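Local coordinates for protein glutamate--cysteine ligase GshA (Methylobacillus flagellatus KT, PDB 3K1T) that probably acts as a ligase that joins glutamate to cysteine to give gamma-glutamylcysteine, at residues Pro43-Asp49 and Asp61-Pro66; Ala84-Lys90 and Met349-Val353. The contacts are given in a common frame with arbitrary orientation. Residue numbers count along the deposited sequence, not the author numbering.

Contact 1. Residues Pro43-Asp49 and Asp61-Pro66. With SO4 (sulfate ion), chain B.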
loop_
_atom_site.group_PDB
_atom_site.type_symbol
_atom_site.label_atom_id
_atom_site.label_comp_id
_atom_site.label_asym_id
_atom_site.label_seq_id
_atom_site.Cartn_x
_atom_site.Cartn_y
_atom_site.Cartn_z
ATOM N N PRO A 43 -4.461 -0.300 -14.713
ATOM C CA PRO A 43 -3.160 -0.014 -15.305
ATOM C C PRO A 43 -2.068 0.010 -14.229
ATOM O O PRO A 43 -2.365 0.150 -13.032
ATOM C CB PRO A 43 -3.310 1.428 -15.868
ATOM C CG PRO A 43 -4.732 1.724 -15.814
ATOM C CD PRO A 43 -5.353 0.871 -14.783
ATOM N N PHE A 44 -0.812 -0.046 -14.672
ATOM C CA PHE A 44 0.347 0.046 -13.777
ATOM C C PHE A 44 0.312 1.374 -12.999
ATOM O O PHE A 44 0.541 1.411 -11.783
ATOM C CB PHE A 44 1.665 -0.082 -14.607
ATOM C CG PHE A 44 2.898 -0.174 -13.765
ATOM C CD1 PHE A 44 3.369 -1.410 -13.342
ATOM C CD2 PHE A 44 3.591 0.971 -13.389
ATOM C CE1 PHE A 44 4.470 -1.519 -12.527
ATOM C CE2 PHE A 44 4.718 0.874 -12.580
ATOM C CZ PHE A 44 5.157 -0.378 -12.145
ATOM N N TYR A 45 0.064 2.473 -13.737
ATOM C CA TYR A 45 -0.038 3.802 -13.180
ATOM C C TYR A 45 -0.938 4.705 -14.023
ATOM O O TYR A 45 -1.248 4.384 -15.176
ATOM C CB TYR A 45 1.339 4.439 -12.891
ATOM C CG TYR A 45 2.306 4.686 -14.036
ATOM C CD1 TYR A 45 1.981 4.466 -15.387
ATOM C CD2 TYR A 45 3.601 5.119 -13.746
ATOM C CE1 TYR A 45 2.934 4.681 -16.416
ATOM C CE2 TYR A 45 4.536 5.360 -14.746
ATOM C CZ TYR A 45 4.209 5.153 -16.085
ATOM O OH TYR A 45 5.172 5.421 -17.049
ATOM N N ALA A 46 -1.373 5.818 -13.432
ATOM C CA ALA A 46 -2.267 6.747 -14.107
ATOM C C ALA A 46 -2.427 8.021 -13.304
ATOM O O ALA A 46 -2.254 8.032 -12.071
ATOM C CB ALA A 46 -3.653 6.089 -14.321
ATOM N N SER A 47 -2.811 9.086 -13.991
ATOM C CA SER A 47 -3.244 10.306 -13.316
ATOM C C SER A 47 -4.539 10.803 -13.929
ATOM O O SER A 47 -4.780 10.630 -15.150
ATOM C CB SER A 47 -2.181 11.402 -13.353
ATOM O OG SER A 47 -1.936 11.867 -14.651
ATOM N N VAL A 48 -5.401 11.387 -13.086
ATOM C CA VAL A 48 -6.662 11.916 -13.560
ATOM C C VAL A 48 -6.824 13.350 -13.064
ATOM O O VAL A 48 -6.692 13.600 -11.855
ATOM C CB VAL A 48 -7.871 11.043 -13.091
ATOM C CG1 VAL A 48 -9.211 11.709 -13.456
ATOM C CG2 VAL A 48 -7.786 9.635 -13.694
ATOM N N ASP A 49 -7.062 14.262 -14.003
ATOM C CA ASP A 49 -7.361 15.666 -13.732
ATOM C C ASP A 49 -8.857 15.799 -13.446
ATOM O O ASP A 49 -9.681 15.338 -14.259
ATOM C CB ASP A 49 -7.091 16.553 -14.945
ATOM C CG ASP A 49 -5.608 16.658 -15.330
ATOM O OD1 ASP A 49 -4.752 15.997 -14.716
ATOM O OD2 ASP A 49 -5.298 17.443 -16.276
ATOM N N ASP A 61 -9.395 14.792 -17.786
ATOM C CA ASP A 61 -8.288 14.155 -18.517
ATOM C C ASP A 61 -7.810 12.918 -17.750
ATOM O O ASP A 61 -7.721 12.940 -16.489
ATOM C CB ASP A 61 -7.089 15.117 -18.655
ATOM C CG ASP A 61 -5.884 14.475 -19.396
ATOM O OD1 ASP A 61 -5.974 14.486 -20.629
ATOM O OD2 ASP A 61 -4.886 13.983 -18.747
ATOM N N THR A 62 -7.512 11.858 -18.485
ATOM C CA THR A 62 -6.923 10.638 -17.928
ATOM C C THR A 62 -5.612 10.406 -18.670
ATOM O O THR A 62 -5.587 10.397 -19.932
ATOM C CB THR A 62 -7.830 9.441 -18.104
ATOM O OG1 THR A 62 -9.082 9.713 -17.443
ATOM C CG2 THR A 62 -7.218 8.158 -17.467
ATOM N N ASN A 63 -4.532 10.263 -17.912
ATOM C CA ASN A 63 -3.213 10.065 -18.501
ATOM C C ASN A 63 -2.640 8.723 -18.016
ATOM O O ASN A 63 -2.400 8.529 -16.839
ATOM C CB ASN A 63 -2.347 11.250 -18.106
ATOM C CG ASN A 63 -0.941 11.241 -18.777
ATOM O OD1 ASN A 63 -0.602 10.361 -19.574
ATOM N ND2 ASN A 63 -0.133 12.233 -18.418
ATOM N N LEU A 64 -2.394 7.808 -18.936
ATOM C CA LEU A 64 -1.773 6.509 -18.590
ATOM C C LEU A 64 -0.246 6.531 -18.595
ATOM O O LEU A 64 0.398 5.480 -18.400
ATOM C CB LEU A 64 -2.282 5.431 -19.545
ATOM C CG LEU A 64 -3.776 5.159 -19.508
ATOM C CD1 LEU A 64 -4.131 4.102 -20.550
ATOM C CD2 LEU A 64 -4.221 4.762 -18.109
ATOM N N PHE A 65 0.316 7.725 -18.772
ATOM C CA PHE A 65 1.762 7.978 -18.758
ATOM C C PHE A 65 2.101 9.218 -17.910
ATOM O O PHE A 65 2.644 10.215 -18.407
ATOM C CB PHE A 65 2.270 8.151 -20.209
ATOM C CG PHE A 65 1.613 7.229 -21.190
ATOM C CD1 PHE A 65 0.379 7.575 -21.766
ATOM C CD2 PHE A 65 2.215 6.024 -21.552
ATOM C CE1 PHE A 65 -0.243 6.741 -22.680
ATOM C CE2 PHE A 65 1.602 5.165 -22.466
ATOM C CZ PHE A 65 0.362 5.511 -23.019
ATOM N N PRO A 66 1.766 9.181 -16.607
ATOM C CA PRO A 66 1.881 10.400 -15.799
ATOM C C PRO A 66 3.307 10.914 -15.717
ATOM O O PRO A 66 4.240 10.119 -15.568
ATOM C CB PRO A 66 1.340 9.981 -14.404
ATOM C CG PRO A 66 1.087 8.536 -14.466
ATOM C CD PRO A 66 1.193 8.044 -15.856
HETATM S S SO4 B . 0.354 14.457 -15.590
HETATM O O1 SO4 B . 0.483 15.734 -14.928
HETATM O O2 SO4 B . 0.220 13.607 -14.448
HETATM O O3 SO4 B . -0.833 14.382 -16.411
HETATM O O4 SO4 B . 1.569 14.143 -16.376
HETATM O O HOH W 1 -0.531 3.133 -17.487
HETATM O O HOH W 2 -3.967 13.668 -15.961
#

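Contact 2. Residues Ala84-Lys90 and Met349-Val353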
loop_
_atom_site.group_PDB
_atom_site.type_symbol
_atom_site.label_atom_id
_atom_site.label_comp_id
_atom_site.label_asym_id
_atom_site.label_seq_id
_atom_site.Cartn_x
_atom_site.Cartn_y
_atom_site.Cartn_z
ATOM N N ALA A 84 3.327 0.575 -5.898
ATOM C CA ALA A 84 4.154 0.168 -7.034
ATOM C C ALA A 84 4.504 -1.320 -6.909
ATOM O O ALA A 84 4.480 -2.043 -7.894
ATOM C CB ALA A 84 5.447 0.995 -7.103
HETATM N N MSE A 85 4.797 -1.791 -5.704
HETATM C CA MSE A 85 5.012 -3.240 -5.508
HETATM C C MSE A 85 3.812 -4.110 -5.860
HETATM O O MSE A 85 3.958 -5.154 -6.500
HETATM C CB MSE A 85 5.463 -3.575 -4.079
HETATM C CG MSE A 85 6.862 -3.158 -3.844
HETATM SE SE MSE A 85 7.340 -3.463 -1.951
HETATM C CE MSE A 85 9.283 -3.745 -2.245
ATOM N N VAL A 86 2.626 -3.667 -5.479
ATOM C CA VAL A 86 1.381 -4.345 -5.900
ATOM C C VAL A 86 1.275 -4.376 -7.426
ATOM O O VAL A 86 0.989 -5.410 -8.007
ATOM C CB VAL A 86 0.140 -3.640 -5.277
ATOM C CG1 VAL A 86 -1.185 -4.230 -5.836
ATOM C CG2 VAL A 86 0.186 -3.776 -3.734
ATOM N N ALA A 87 1.497 -3.232 -8.082
ATOM C CA ALA A 87 1.463 -3.150 -9.547
ATOM C C ALA A 87 2.451 -4.134 -10.184
ATOM O O ALA A 87 2.089 -4.872 -11.099
ATOM C CB ALA A 87 1.757 -1.711 -10.039
ATOM N N VAL A 88 3.690 -4.150 -9.707
ATOM C CA VAL A 88 4.670 -5.134 -10.171
ATOM C C VAL A 88 4.166 -6.578 -10.022
ATOM O O VAL A 88 4.293 -7.385 -10.956
ATOM C CB VAL A 88 6.004 -4.949 -9.457
ATOM C CG1 VAL A 88 6.971 -6.176 -9.701
ATOM C CG2 VAL A 88 6.630 -3.601 -9.858
ATOM N N GLU A 89 3.622 -6.923 -8.861
ATOM C CA GLU A 89 3.111 -8.268 -8.626
ATOM C C GLU A 89 1.937 -8.666 -9.521
ATOM O O GLU A 89 1.776 -9.847 -9.798
ATOM C CB GLU A 89 2.672 -8.443 -7.171
ATOM C CG GLU A 89 3.804 -8.403 -6.185
ATOM C CD GLU A 89 3.317 -8.327 -4.733
ATOM O OE1 GLU A 89 2.160 -8.746 -4.485
ATOM O OE2 GLU A 89 4.093 -7.847 -3.871
ATOM N N LYS A 90 1.115 -7.707 -9.969
ATOM C CA LYS A 90 -0.038 -8.000 -10.830
ATOM C C LYS A 90 0.332 -7.982 -12.307
ATOM O O LYS A 90 -0.184 -8.791 -13.076
ATOM C CB LYS A 90 -1.172 -6.978 -10.626
ATOM C CG LYS A 90 -1.885 -7.194 -9.311
ATOM C CD LYS A 90 -3.001 -6.228 -9.080
ATOM C CE LYS A 90 -3.554 -6.468 -7.685
ATOM N NZ LYS A 90 -4.487 -5.426 -7.302
HETATM N N MSE A 349 -1.445 4.128 -8.601
HETATM C CA MSE A 349 -0.643 2.987 -9.049
HETATM C C MSE A 349 -1.427 1.723 -8.743
HETATM O O MSE A 349 -2.058 1.610 -7.671
HETATM C CB MSE A 349 0.745 3.013 -8.390
HETATM C CG MSE A 349 1.462 4.307 -8.697
HETATM SE SE MSE A 349 3.365 4.245 -8.154
HETATM C CE MSE A 349 3.958 3.339 -9.755
ATOM N N ASP A 350 -1.484 0.809 -9.702
ATOM C CA ASP A 350 -2.499 -0.260 -9.675
ATOM C C ASP A 350 -3.844 0.459 -9.438
ATOM O O ASP A 350 -4.058 1.555 -9.998
ATOM C CB ASP A 350 -2.186 -1.359 -8.634
ATOM C CG ASP A 350 -3.142 -2.555 -8.739
ATOM O OD1 ASP A 350 -3.276 -3.083 -9.825
ATOM O OD2 ASP A 350 -3.783 -2.939 -7.764
ATOM N N HIS A 351 -4.742 -0.070 -8.603
ATOM C CA HIS A 351 -6.030 0.637 -8.409
ATOM C C HIS A 351 -6.061 1.466 -7.113
ATOM O O HIS A 351 -7.137 1.729 -6.574
ATOM C CB HIS A 351 -7.208 -0.337 -8.478
ATOM C CG HIS A 351 -7.121 -1.504 -7.524
ATOM N ND1 HIS A 351 -6.914 -2.805 -7.955
ATOM C CD2 HIS A 351 -7.224 -1.565 -6.172
ATOM C CE1 HIS A 351 -6.910 -3.611 -6.902
ATOM N NE2 HIS A 351 -7.104 -2.888 -5.811
ATOM N N PHE A 352 -4.898 1.877 -6.613
ATOM C CA PHE A 352 -4.793 2.611 -5.347
ATOM C C PHE A 352 -4.441 4.067 -5.589
ATOM O O PHE A 352 -3.531 4.386 -6.378
ATOM C CB PHE A 352 -3.745 1.966 -4.441
ATOM C CG PHE A 352 -4.129 0.593 -4.002
ATOM C CD1 PHE A 352 -5.248 0.415 -3.175
ATOM C CD2 PHE A 352 -3.460 -0.492 -4.438
ATOM C CE1 PHE A 352 -5.628 -0.863 -2.769
ATOM C CE2 PHE A 352 -3.867 -1.788 -4.061
ATOM C CZ PHE A 352 -4.961 -1.955 -3.243
ATOM N N VAL A 353 -5.147 4.954 -4.896
ATOM C CA VAL A 353 -4.798 6.372 -4.925
ATOM C C VAL A 353 -3.574 6.627 -4.046
ATOM O O VAL A 353 -3.582 6.304 -2.849
ATOM C CB VAL A 353 -5.972 7.246 -4.469
ATOM C CG1 VAL A 353 -5.559 8.721 -4.453
ATOM C CG2 VAL A 353 -7.256 6.964 -5.333
#

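Contact 1. Residues Pro43-Asp49 and Asp61-Pro66
Strands 45-52 and 57-63 form an antiparallel beta hairpin, and segment 61-66 holds the end of its returning strand, 61-63, and the loop that follows. D61 pairs with D49 through one backbone hydrogen bond, D49 N to D61 O at 2.9 Å. Their carboxylates lie on the same face, D49 OD2 and D61 OD2 4.3 Å apart; R359 offsets the charge of D49 through a salt bridge, and water 2 lies between D49 OD1 (2.8 Å) and D61 OD2 (3.0 Å). T62 faces V48 in a non-hydrogen-bonded pair, CA atoms 4.6 Å apart; both are beta-branched, which suits extended backbone. N63 and S47 are joined by two backbone hydrogen bonds, S47 N to N63 O at 2.9 Å and N63 N to S47 O at 2.8 Å. Both side chains can donate, which suits the anion beside them, a sulfate probably from the crystallisation liquor: S47 OG donates to sulfate O2 at 2.8 Å and N63 ND2 to O3 at 3.0 Å, while G67 and R359 also bind it. N63 OD1 accepts from F65 N at 2.9 Å, an Asx turn that bends the chain out of the strand. L64 turns its CD2 to P43 CG, 3.8 Å away, while water 1 bridges L64 O and Y45 O, each at 2.7 Å. The compact, puckered ring of P66 sets its CD over the face of the Y45 ring, 3.8 Å from the centroid, a CH-pi contact. On its far side strand 45-52 pairs with strand 340-349; helix 398-421 packs against P43, A46 and V48, whereas Y45 and F65 reach strand 173-177 of the mixed sheet.

Contact 2. Residues Ala84-Lys90 and Met349-Val353
K90 and D350 supply the polar link between helix 77-91 and the turn at 349-352: K90 NZ donates to D350 OD2 at 2.6 Å in a salt bridge. The long, extended lysine spans the gap from the helix, so the buried carboxylate gains a charged partner. H351 CE1 also lies 3.1 Å from K90 NZ, but the imidazole NE2 is satisfied by E89 of the second subunit, and its ring stacks on W37. Backbone groups are met locally: V88 N, E89 N and K90 N donate to A84 O, M85 O and V86 O, while M349 N donates to F352 O (3.1 Å) and F352 N to M349 O (3.0 Å). D350 N is probably hydrogen-bonded to F44 O. Apolar side chains fill the remaining interface. A84 is small enough to admit a neighbour, and A84 CB lies 3.8 Å from CE of selenomethionine M349. V86 CG1 touches the edge of the F352 ring, 4.0 Å from F352 CE2. With D350 at phi 50°, psi -139°, residues 349-352 form a type II' turn, characteristic of a tight two-residue beta hairpin, here joining strands 340-349 and 352-361 near the subunit interface.

Overall arrangement
From the N terminus the chain first runs through 43-49, turns, and returns at 61-66, so contact 1 closes a short hairpin loop. Helix 77-91 follows, and contact 2 then closes a far longer loop when 349-353 comes back to it after 258 residues that include all of the mixed sheet and all of the four-stranded one. The two loops are in series and neither crosses the other. Their centres are 13 Å apart, and F44 joins them: F44 O lies 3.0 Å from D350 N, a probable hydrogen bond, and F44 CE1 packs 3.7 Å from A87 CB. The seven-stranded sheet is thereby tied to helix 77-91 and, beyond it, to the second subunit.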